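Local structure of glycoside hydrolase family 81 (Clostridium thermocellum, 6FOP) at residues L309-L320 / Y650-L659. The protein probably hydrolyses beta-1,3-glucans such as laminarin, as a family 81 glycoside hydrolase of the Clostridium thermocellum cellulosome. Numbering follows the deposited sequence.
Sequences LPDKGTYDREAL and YHWICNLDSL
With OG1 of Thr314 between its backbone N and carbonyl carbon (chi1 61°) and CG of Asp657 anti to N (chi1 -170°), the two side chains cross at about a right angle, and OG1 donates to the anti lone pair of Asp657 OD2 at 2.7 Å. Lys631 of helix 627-633 also hydrogen-bonds Thr314 OG1. Gly313 lets the backbones close up, and Thr314 N then reaches Cys654 O at 3.2 Å, from the face opposite to Ser658 N. Ser658, small and polar, donates OG to Lys312 O at 2.7 Å. Asn655 suits its buried place because its amide, donor and acceptor in one group, serves both loop and helix: OD1 takes Lys312 N in the carbonyl plane (3.0 Å), and ND2 lies over the His651 ring and donates to His651 O. Gly313 CA makes a CA-H...O contact with Cys654 O (3.3 Å); a CB there would run into the Tyr315 ring and crowd the helix backbone. Leu320 CD2 covers the ring's opposite face. Tyr315 CD2 packs on Cys654 CB, and its hydroxyl donates to Asp311, which Arg317 grips end-on. Leu309 CD1 packs against Trp652 CE3. Thus the loop leading to Asp316, N-cap of helix 317-329, is pinned along helix 646-659 in the alpha-helical C-terminal domain, consistent with the (alpha/alpha)6 barrel of the six-hairpin clan.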
loop_
_atom_site.group_PDB
_atom_site.type_symbol
_atom_site.label_atom_id
_atom_site.label_comp_id
_atom_site.label_asym_id
_atom_site.label_seq_id
_atom_site.Cartn_x
_atom_site.Cartn_y
_atom_site.Cartn_z
ATOM N N LEU A 309 6.648 -14.448 18.956
ATOM C CA LEU A 309 7.008 -14.058 20.306
ATOM C C LEU A 309 7.686 -15.253 21.040
ATOM O O LEU A 309 7.442 -16.412 20.704
ATOM C CB LEU A 309 5.782 -13.582 21.085
ATOM C CG LEU A 309 5.125 -12.304 20.559
ATOM C CD1 LEU A 309 3.952 -11.930 21.437
ATOM C CD2 LEU A 309 6.119 -11.153 20.498
ATOM N N PRO A 310 8.605 -14.945 21.962
ATOM C CA PRO A 310 9.319 -16.013 22.683
ATOM C C PRO A 310 8.414 -16.720 23.703
ATOM O O PRO A 310 7.245 -16.382 23.849
ATOM C CB PRO A 310 10.448 -15.248 23.384
ATOM C CG PRO A 310 9.862 -13.939 23.667
ATOM C CD PRO A 310 9.005 -13.610 22.451
ATOM N N ASP A 311 8.979 -17.716 24.385
ATOM C CA ASP A 311 8.250 -18.474 25.411
ATOM C C ASP A 311 8.482 -17.834 26.760
ATOM O O ASP A 311 9.217 -18.352 27.574
ATOM C CB ASP A 311 8.690 -19.933 25.399
ATOM C CG ASP A 311 7.937 -20.786 26.386
ATOM O OD1 ASP A 311 6.891 -20.371 26.932
ATOM O OD2 ASP A 311 8.408 -21.912 26.599
ATOM N N LYS A 312 7.838 -16.697 26.991
ATOM C CA LYS A 312 8.019 -15.921 28.217
ATOM C C LYS A 312 6.722 -15.572 28.935
ATOM O O LYS A 312 6.738 -14.853 29.916
ATOM C CB LYS A 312 8.858 -14.658 27.971
ATOM C CG LYS A 312 10.269 -14.952 27.513
ATOM C CD LYS A 312 11.105 -15.608 28.613
ATOM C CE LYS A 312 12.471 -15.971 28.065
ATOM N NZ LYS A 312 13.319 -16.724 29.050
ATOM N N GLY A 313 5.609 -16.126 28.485
ATOM C CA GLY A 313 4.307 -15.695 28.973
ATOM C C GLY A 313 3.897 -16.243 30.318
ATOM O O GLY A 313 4.405 -17.267 30.779
ATOM N N THR A 314 2.914 -15.570 30.914
ATOM C CA THR A 314 2.311 -15.965 32.180
ATOM C C THR A 314 1.200 -17.011 32.027
ATOM O O THR A 314 0.420 -17.227 32.968
ATOM C CB THR A 314 1.732 -14.737 32.888
ATOM O OG1 THR A 314 0.724 -14.144 32.071
ATOM C CG2 THR A 314 2.802 -13.695 33.201
ATOM N N TYR A 315 1.142 -17.683 30.886
ATOM C CA TYR A 315 0.129 -18.725 30.639
ATOM C C TYR A 315 0.301 -19.961 31.523
ATOM O O TYR A 315 1.415 -20.322 31.906
ATOM C CB TYR A 315 0.102 -19.171 29.153
ATOM C CG TYR A 315 1.415 -19.075 28.429
ATOM C CD1 TYR A 315 2.526 -19.847 28.770
ATOM C CD2 TYR A 315 1.571 -18.157 27.422
ATOM C CE1 TYR A 315 3.743 -19.712 28.102
ATOM C CE2 TYR A 315 2.772 -17.997 26.757
ATOM C CZ TYR A 315 3.855 -18.769 27.095
ATOM O OH TYR A 315 5.051 -18.568 26.446
ATOM N N ASP A 316 -0.828 -20.600 31.822
ATOM C CA ASP A 316 -0.823 -22.002 32.267
ATOM C C ASP A 316 -0.313 -22.822 31.074
ATOM O O ASP A 316 -0.998 -22.933 30.039
ATOM C CB ASP A 316 -2.261 -22.367 32.717
ATOM C CG ASP A 316 -2.507 -23.848 32.917
ATOM O OD1 ASP A 316 -1.612 -24.675 32.810
ATOM O OD2 ASP A 316 -3.681 -24.187 33.151
ATOM N N ARG A 317 0.896 -23.360 31.215
ATOM C CA ARG A 317 1.540 -24.082 30.106
ATOM C C ARG A 317 0.743 -25.315 29.680
ATOM O O ARG A 317 0.733 -25.645 28.512
ATOM C CB ARG A 317 2.965 -24.521 30.433
ATOM C CG ARG A 317 3.900 -23.411 30.774
ATOM C CD ARG A 317 5.296 -23.984 31.051
ATOM N NE ARG A 317 5.978 -24.463 29.844
ATOM C CZ ARG A 317 6.479 -23.674 28.890
ATOM N NH1 ARG A 317 6.404 -22.355 29.011
ATOM N NH2 ARG A 317 7.084 -24.210 27.831
ATOM N N GLU A 318 0.120 -26.011 30.645
ATOM C CA GLU A 318 -0.648 -27.210 30.303
ATOM C C GLU A 318 -1.886 -26.837 29.503
ATOM O O GLU A 318 -2.280 -27.563 28.578
ATOM C CB GLU A 318 -1.006 -28.013 31.572
ATOM C CG GLU A 318 0.259 -28.569 32.233
ATOM C CD GLU A 318 0.011 -29.674 33.239
ATOM O OE1 GLU A 318 -0.769 -30.582 32.919
ATOM O OE2 GLU A 318 0.651 -29.640 34.311
ATOM N N ALA A 319 -2.510 -25.714 29.858
ATOM C CA ALA A 319 -3.658 -25.231 29.079
ATOM C C ALA A 319 -3.228 -24.805 27.668
ATOM O O ALA A 319 -3.875 -25.171 26.678
ATOM C CB ALA A 319 -4.354 -24.082 29.769
ATOM N N LEU A 320 -2.102 -24.100 27.587
ATOM C CA LEU A 320 -1.589 -23.691 26.267
ATOM C C LEU A 320 -1.324 -24.900 25.385
ATOM O O LEU A 320 -1.642 -24.909 24.193
ATOM C CB LEU A 320 -0.352 -22.821 26.448
ATOM C CG LEU A 320 0.203 -22.191 25.182
ATOM C CD1 LEU A 320 -0.762 -21.157 24.674
ATOM C CD2 LEU A 320 1.547 -21.529 25.389
ATOM N N TYR A 650 -3.792 -16.552 23.236
ATOM C CA TYR A 650 -3.423 -16.528 24.625
ATOM C C TYR A 650 -1.921 -16.411 24.848
ATOM O O TYR A 650 -1.491 -15.737 25.779
ATOM C CB TYR A 650 -4.003 -17.725 25.321
ATOM C CG TYR A 650 -4.116 -17.562 26.796
ATOM C CD1 TYR A 650 -4.786 -16.479 27.351
ATOM C CD2 TYR A 650 -3.569 -18.512 27.655
ATOM C CE1 TYR A 650 -4.910 -16.347 28.726
ATOM C CE2 TYR A 650 -3.713 -18.407 29.035
ATOM C CZ TYR A 650 -4.366 -17.306 29.560
ATOM O OH TYR A 650 -4.525 -17.145 30.908
ATOM N N HIS A 651 -1.129 -16.977 23.933
ATOM C CA HIS A 651 0.338 -16.824 23.949
ATOM C C HIS A 651 0.736 -15.357 23.753
ATOM O O HIS A 651 1.623 -14.852 24.441
ATOM C CB HIS A 651 0.903 -17.724 22.871
ATOM C CG HIS A 651 2.390 -17.722 22.739
ATOM N ND1 HIS A 651 3.058 -16.900 21.858
ATOM C CD2 HIS A 651 3.329 -18.556 23.254
ATOM C CE1 HIS A 651 4.336 -17.200 21.867
ATOM N NE2 HIS A 651 4.528 -18.211 22.697
ATOM N N TRP A 652 0.032 -14.662 22.840
ATOM C CA TRP A 652 0.296 -13.250 22.584
ATOM C C TRP A 652 0.021 -12.427 23.842
ATOM O O TRP A 652 0.887 -11.664 24.340
ATOM C CB TRP A 652 -0.594 -12.788 21.442
ATOM C CG TRP A 652 -0.587 -11.316 21.176
ATOM C CD1 TRP A 652 -1.409 -10.374 21.720
ATOM C CD2 TRP A 652 0.227 -10.624 20.227
ATOM N NE1 TRP A 652 -1.138 -9.140 21.205
ATOM C CE2 TRP A 652 -0.138 -9.260 20.284
ATOM C CE3 TRP A 652 1.254 -11.013 19.361
ATOM C CZ2 TRP A 652 0.465 -8.297 19.486
ATOM C CZ3 TRP A 652 1.843 -10.058 18.564
ATOM C CH2 TRP A 652 1.467 -8.713 18.651
ATOM N N ILE A 653 -1.186 -12.579 24.373
ATOM C CA ILE A 653 -1.596 -11.759 25.502
ATOM C C ILE A 653 -0.694 -12.001 26.721
ATOM O O ILE A 653 -0.236 -11.051 27.372
ATOM C CB ILE A 653 -3.065 -12.043 25.863
ATOM C CG1 ILE A 653 -4.002 -11.542 24.759
ATOM C CG2 ILE A 653 -3.425 -11.380 27.181
ATOM C CD1 ILE A 653 -5.430 -12.021 24.895
ATOM N N CYS A 654 -0.423 -13.279 27.007
ATOM C CA CYS A 654 0.352 -13.623 28.214
ATOM C C CYS A 654 1.832 -13.265 28.067
ATOM O O CYS A 654 2.498 -12.950 29.055
ATOM C CB CYS A 654 0.209 -15.091 28.550
ATOM S SG CYS A 654 -1.449 -15.539 29.120
ATOM N N ASN A 655 2.371 -13.295 26.826
ATOM C CA ASN A 655 3.723 -12.777 26.624
ATOM C C ASN A 655 3.790 -11.269 26.883
ATOM O O ASN A 655 4.735 -10.786 27.518
ATOM C CB ASN A 655 4.277 -13.133 25.258
ATOM C CG ASN A 655 5.061 -14.438 25.288
ATOM O OD1 ASN A 655 6.109 -14.525 25.934
ATOM N ND2 ASN A 655 4.547 -15.457 24.614
ATOM N N LEU A 656 2.812 -10.499 26.399
ATOM C CA LEU A 656 2.839 -9.061 26.698
ATOM C C LEU A 656 2.691 -8.780 28.198
ATOM O O LEU A 656 3.305 -7.875 28.738
ATOM C CB LEU A 656 1.796 -8.292 25.879
ATOM C CG LEU A 656 2.053 -8.291 24.365
ATOM C CD1 LEU A 656 0.851 -7.730 23.628
ATOM C CD2 LEU A 656 3.308 -7.533 24.017
ATOM N N ASP A 657 1.914 -9.634 28.868
ATOM C CA ASP A 657 1.751 -9.581 30.325
ATOM C C ASP A 657 3.100 -9.702 31.069
ATOM O O ASP A 657 3.336 -8.996 32.053
ATOM C CB ASP A 657 0.763 -10.679 30.757
ATOM C CG ASP A 657 0.338 -10.570 32.214
ATOM O OD1 ASP A 657 0.151 -9.456 32.768
ATOM O OD2 ASP A 657 0.170 -11.631 32.824
ATOM N N SER A 658 3.991 -10.553 30.540
ATOM C CA SER A 658 5.294 -10.780 31.113
ATOM C C SER A 658 6.360 -9.782 30.645
ATOM O O SER A 658 7.143 -9.253 31.455
ATOM C CB SER A 658 5.725 -12.194 30.716
ATOM O OG SER A 658 6.995 -12.453 31.211
ATOM N N LEU A 659 6.411 -9.570 29.336
ATOM C CA LEU A 659 7.472 -8.768 28.689
ATOM C C LEU A 659 7.266 -7.276 28.827
ATOM O O LEU A 659 8.242 -6.508 28.873
ATOM C CB LEU A 659 7.538 -9.100 27.201
ATOM C CG LEU A 659 7.861 -10.544 26.774
ATOM C CD1 LEU A 659 7.509 -10.749 25.289
ATOM C CD2 LEU A 659 9.318 -10.867 26.954
#